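Local structure of cytochrome P450 monooxygenase (Rhodococcus sp. ECU0066, 6KBH) at residues A715-L724 with M770-C778. The protein is a self-sufficient cytochrome P450 monooxygenase that carries heme, FMN and a [2Fe-2S] cluster in one chain and probably passes electrons between them to activate oxygen. Numbering follows the deposited sequence.
Sequences AADQTVLQAL and MMTCCSRAC. With FES (Fe2/s2 (inorganic) cluster), chain D.
Ala715 meets Arg776 through its carbonyl: NH2 of the guanidinium, whose edge faces this oxygen, gives Ala715 O a weak hydrogen bond, the placing of NH2 being doubtful. That carbonyl opens a type I beta turn, Ala715 to Gln718, and the side chain of Gln718 folds back across it, OE1 accepting from Ala715 N at 2.9 Å in the carbonyl plane, on a lone pair. Bent at chi3 (112°), the arginine chain swings its guanidinium to the carbonyl oxygens of the turn, while Phe701 of strand 701-705 touches its side chain. Thr719 is the N-cap of helix 720-726 and forms a capping box with Gln722: Gln722 N donates to Thr719 OG1, and Thr719 N to Gln722 OE1 with the donor tilted 32° from the carbonyl plane. Methyl CG2 of Thr719 lies against Cys773 O. Replacing Thr719 by alanine removes OG1 and CG2 and would probably leave Gln722 N without its capping acceptor. The [2Fe-2S] domain has the plant-type ferredoxin fold, in which the helix packs on the loop bearing the last cluster cysteine, Cys773, whose SG binds the cluster iron FE2 at 2.3 Å; Cys743 is also a ligand. Val720 puts CG1, anti to the backbone N (chi1 158°), 3.6 Å from Thr772 CG2, the two side chains crossing at about a right angle. Leu721 N reaches Thr772 O in a weak bond, while Leu721 CD2 lies 3.8 Å from Cys773 CB. Leu724 CD1 meets Thr772 CG2 at 3.5 Å.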
ATOM      1  N   ALA A 715     -11.419  -1.633 -19.720  1.00108.45           N
ATOM      2  CA  ALA A 715     -12.494  -1.353 -20.650  1.00104.87           C
ATOM      3  C   ALA A 715     -12.359   0.071 -21.181  1.00113.83           C
ATOM      4  O   ALA A 715     -11.496   0.844 -20.757  1.00114.17           O
ATOM      5  CB  ALA A 715     -13.850  -1.569 -19.981  1.00 99.32           C
ATOM      6  N   ALA A 716     -13.224   0.413 -22.137  1.00116.23           N
ATOM      7  CA  ALA A 716     -13.174   1.746 -22.728  1.00119.10           C
ATOM      8  C   ALA A 716     -13.617   2.811 -21.732  1.00114.71           C
ATOM      9  O   ALA A 716     -13.079   3.923 -21.725  1.00111.87           O
ATOM     10  CB  ALA A 716     -14.036   1.788 -23.987  1.00119.09           C
ATOM     11  N   ASP A 717     -14.593   2.488 -20.886  1.00116.00           N
ATOM     12  CA  ASP A 717     -15.076   3.392 -19.851  1.00117.57           C
ATOM     13  C   ASP A 717     -14.246   3.324 -18.577  1.00109.52           C
ATOM     14  O   ASP A 717     -14.676   3.847 -17.542  1.00108.43           O
ATOM     15  CB  ASP A 717     -16.539   3.077 -19.525  1.00115.47           C
ATOM     16  CG  ASP A 717     -16.767   1.600 -19.260  1.00119.95           C
ATOM     17  OD1 ASP A 717     -15.908   0.789 -19.659  1.00110.67           O
ATOM     18  OD2 ASP A 717     -17.800   1.250 -18.650  1.00131.47           O
ATOM     19  N   GLN A 718     -13.071   2.705 -18.632  1.00112.66           N
ATOM     20  CA  GLN A 718     -12.299   2.361 -17.447  1.00104.82           C
ATOM     21  C   GLN A 718     -10.875   2.872 -17.599  1.00101.23           C
ATOM     22  O   GLN A 718     -10.227   2.613 -18.618  1.00106.43           O
ATOM     23  CB  GLN A 718     -12.297   0.844 -17.236  1.00101.12           C
ATOM     24  CG  GLN A 718     -11.957   0.384 -15.835  1.00 99.31           C
ATOM     25  CD  GLN A 718     -11.773  -1.120 -15.762  1.00 96.82           C
ATOM     26  OE1 GLN A 718     -11.541  -1.777 -16.778  1.00102.38           O
ATOM     27  NE2 GLN A 718     -11.888  -1.674 -14.562  1.00 94.60           N
ATOM     28  N   THR A 719     -10.393   3.595 -16.591  1.00101.73           N
ATOM     29  CA  THR A 719      -8.995   3.991 -16.569  1.00 99.48           C
ATOM     30  C   THR A 719      -8.117   2.793 -16.220  1.00 93.47           C
ATOM     31  O   THR A 719      -8.571   1.808 -15.632  1.00 93.88           O
ATOM     32  CB  THR A 719      -8.764   5.115 -15.558  1.00100.82           C
ATOM     33  OG1 THR A 719      -8.831   4.585 -14.227  1.00 86.06           O
ATOM     34  CG2 THR A 719      -9.817   6.203 -15.720  1.00104.30           C
ATOM     35  N   VAL A 720      -6.843   2.879 -16.610  1.00 92.64           N
ATOM     36  CA  VAL A 720      -5.877   1.860 -16.202  1.00 92.87           C
ATOM     37  C   VAL A 720      -5.847   1.747 -14.684  1.00 88.71           C
ATOM     38  O   VAL A 720      -5.788   0.644 -14.126  1.00 84.41           O
ATOM     39  CB  VAL A 720      -4.485   2.179 -16.782  1.00 90.16           C
ATOM     40  CG1 VAL A 720      -3.390   1.499 -15.971  1.00 87.61           C
ATOM     41  CG2 VAL A 720      -4.405   1.759 -18.241  1.00 95.37           C
ATOM     42  N   LEU A 721      -5.921   2.889 -13.995  1.00 93.16           N
ATOM     43  CA  LEU A 721      -5.907   2.892 -12.536  1.00 90.89           C
ATOM     44  C   LEU A 721      -7.089   2.125 -11.964  1.00 91.75           C
ATOM     45  O   LEU A 721      -6.929   1.340 -11.025  1.00 95.79           O
ATOM     46  CB  LEU A 721      -5.900   4.331 -12.026  1.00 90.36           C
ATOM     47  CG  LEU A 721      -6.032   4.569 -10.524  1.00 91.42           C
ATOM     48  CD1 LEU A 721      -4.858   3.959  -9.775  1.00 94.42           C
ATOM     49  CD2 LEU A 721      -6.124   6.060 -10.264  1.00 90.31           C
ATOM     50  N   GLN A 722      -8.284   2.335 -12.523  1.00 88.72           N
ATOM     51  CA  GLN A 722      -9.468   1.657 -12.009  1.00 89.89           C
ATOM     52  C   GLN A 722      -9.346   0.145 -12.159  1.00 85.45           C
ATOM     53  O   GLN A 722      -9.759  -0.610 -11.271  1.00 87.66           O
ATOM     54  CB  GLN A 722     -10.715   2.180 -12.722  1.00 94.24           C
ATOM     55  CG  GLN A 722     -11.212   3.506 -12.167  1.00 94.37           C
ATOM     56  CD  GLN A 722     -12.017   4.308 -13.172  1.00102.00           C
ATOM     57  OE1 GLN A 722     -12.048   3.988 -14.361  1.00 99.67           O
ATOM     58  NE2 GLN A 722     -12.667   5.364 -12.698  1.00103.50           N
ATOM     59  N   ALA A 723      -8.770  -0.314 -13.269  1.00 80.76           N
ATOM     60  CA  ALA A 723      -8.615  -1.749 -13.478  1.00 87.19           C
ATOM     61  C   ALA A 723      -7.619  -2.350 -12.491  1.00 94.18           C
ATOM     62  O   ALA A 723      -7.800  -3.485 -12.033  1.00 92.42           O
ATOM     63  CB  ALA A 723      -8.184  -2.019 -14.915  1.00 86.95           C
ATOM     64  N   LEU A 724      -6.560  -1.608 -12.156  1.00 89.94           N
ATOM     65  CA  LEU A 724      -5.573  -2.114 -11.207  1.00 89.56           C
ATOM     66  C   LEU A 724      -6.180  -2.275  -9.819  1.00 90.34           C
ATOM     67  O   LEU A 724      -6.000  -3.313  -9.170  1.00 91.44           O
ATOM     68  CB  LEU A 724      -4.356  -1.189 -11.162  1.00 82.69           C
ATOM     69  CG  LEU A 724      -3.485  -1.125 -12.420  1.00 81.57           C
ATOM     70  CD1 LEU A 724      -2.393  -0.096 -12.246  1.00 82.28           C
ATOM     71  CD2 LEU A 724      -2.880  -2.480 -12.748  1.00 86.27           C
ATOM     72  N   MET A 770       4.319   5.990 -17.584  1.00 94.79           N
ATOM     73  CA  MET A 770       2.908   6.233 -17.851  1.00 92.83           C
ATOM     74  C   MET A 770       2.207   6.651 -16.566  1.00 92.74           C
ATOM     75  O   MET A 770       2.581   6.223 -15.470  1.00 97.57           O
ATOM     76  CB  MET A 770       2.238   4.989 -18.452  1.00 95.07           C
ATOM     77  CG  MET A 770       0.758   4.835 -18.142  1.00 99.50           C
ATOM     78  SD  MET A 770      -0.121   3.832 -19.348  1.00116.56           S
ATOM     79  CE  MET A 770       0.834   2.332 -19.272  1.00 93.27           C
ATOM     80  N   MET A 771       1.188   7.495 -16.713  1.00 98.52           N
ATOM     81  CA  MET A 771       0.351   7.928 -15.601  1.00 96.85           C
ATOM     82  C   MET A 771      -0.907   7.068 -15.556  1.00 94.86           C
ATOM     83  O   MET A 771      -1.670   7.020 -16.527  1.00 85.82           O
ATOM     84  CB  MET A 771       0.002   9.407 -15.733  1.00 93.75           C
ATOM     85  CG  MET A 771       1.226  10.282 -15.903  1.00 90.90           C
ATOM     86  SD  MET A 771       2.476  10.065 -14.631  1.00 90.74           S
ATOM     87  CE  MET A 771       1.514  10.451 -13.181  1.00 84.35           C
ATOM     88  N   THR A 772      -1.124   6.418 -14.413  1.00 99.31           N
ATOM     89  CA  THR A 772      -2.078   5.318 -14.314  1.00 94.91           C
ATOM     90  C   THR A 772      -3.524   5.779 -14.469  1.00 90.97           C
ATOM     91  O   THR A 772      -4.378   4.992 -14.893  1.00 90.96           O
ATOM     92  CB  THR A 772      -1.874   4.611 -12.974  1.00 87.24           C
ATOM     93  OG1 THR A 772      -0.475   4.397 -12.768  1.00 95.14           O
ATOM     94  CG2 THR A 772      -2.557   3.280 -12.969  1.00 89.00           C
ATOM     95  N   CYS A 773      -3.815   7.041 -14.155  1.00 95.56           N
ATOM     96  CA  CYS A 773      -5.197   7.483 -14.017  1.00 95.21           C
ATOM     97  C   CYS A 773      -5.811   8.013 -15.307  1.00 98.98           C
ATOM     98  O   CYS A 773      -7.035   7.930 -15.473  1.00 95.77           O
ATOM     99  CB  CYS A 773      -5.294   8.564 -12.938  1.00 96.96           C
ATOM    100  SG  CYS A 773      -4.435  10.094 -13.365  1.00110.51           S
ATOM    101  N   CYS A 774      -5.010   8.562 -16.221  1.00 97.63           N
ATOM    102  CA  CYS A 774      -5.584   9.217 -17.395  1.00 90.05           C
ATOM    103  C   CYS A 774      -4.986   8.733 -18.712  1.00 90.05           C
ATOM    104  O   CYS A 774      -5.678   8.712 -19.735  1.00 84.29           O
ATOM    105  CB  CYS A 774      -5.425  10.734 -17.272  1.00 91.11           C
ATOM    106  SG  CYS A 774      -3.730  11.301 -17.024  1.00 83.96           S
ATOM    107  N   SER A 775      -3.714   8.341 -18.710  1.00 98.51           N
ATOM    108  CA  SER A 775      -3.087   7.856 -19.931  1.00 98.59           C
ATOM    109  C   SER A 775      -3.622   6.471 -20.296  1.00 98.49           C
ATOM    110  O   SER A 775      -4.150   5.740 -19.454  1.00 96.58           O
ATOM    111  CB  SER A 775      -1.567   7.812 -19.774  1.00 97.55           C
ATOM    112  OG  SER A 775      -1.026   9.119 -19.667  1.00 89.28           O
ATOM    113  N   ARG A 776      -3.490   6.115 -21.574  1.00100.36           N
ATOM    114  CA  ARG A 776      -3.993   4.835 -22.063  1.00 96.61           C
ATOM    115  C   ARG A 776      -3.032   4.227 -23.069  1.00 98.18           C
ATOM    116  O   ARG A 776      -1.914   4.704 -23.288  1.00101.56           O
ATOM    117  CB  ARG A 776      -5.339   4.934 -22.785  1.00103.96           C
ATOM    118  CG  ARG A 776      -6.499   5.495 -22.056  1.00 98.54           C
ATOM    119  CD  ARG A 776      -7.714   5.226 -22.922  1.00101.47           C
ATOM    120  NE  ARG A 776      -8.603   4.249 -22.313  1.00103.25           N
ATOM    121  CZ  ARG A 776      -9.408   4.534 -21.297  1.00110.34           C
ATOM    122  NH1 ARG A 776      -9.430   5.763 -20.801  1.00112.37           N
ATOM    123  NH2 ARG A 776     -10.195   3.599 -20.786  1.00111.84           N
ATOM    124  N   ALA A 777      -3.540   3.169 -23.696  1.00100.78           N
ATOM    125  CA  ALA A 777      -2.952   2.562 -24.877  1.00108.30           C
ATOM    126  C   ALA A 777      -3.391   3.287 -26.135  1.00116.68           C
ATOM    127  O   ALA A 777      -4.582   3.554 -26.327  1.00115.78           O
ATOM    128  CB  ALA A 777      -3.393   1.107 -24.989  1.00109.00           C
ATOM    129  N   CYS A 778      -2.434   3.595 -26.997  1.00112.51           N
ATOM    130  CA  CYS A 778      -2.706   3.637 -28.428  1.00113.96           C
ATOM    131  C   CYS A 778      -2.404   2.230 -28.927  1.00118.58           C
ATOM    132  O   CYS A 778      -1.242   1.858 -29.108  1.00119.17           O
ATOM    133  CB  CYS A 778      -1.872   4.705 -29.124  1.00116.16           C
ATOM    134  SG  CYS A 778      -0.161   4.782 -28.581  1.00121.04           S
TER
HETATM  135 FE1  FES D 803      -2.118  12.538  -9.974  1.00 84.30          FE
HETATM  136 FE2  FES D 803      -2.677  10.315 -11.893  1.00 83.37          FE
HETATM  137  S1  FES D 803      -3.148  10.685  -9.853  1.00 82.03           S
HETATM  138  S2  FES D 803      -1.641  12.164 -12.012  1.00 82.05           S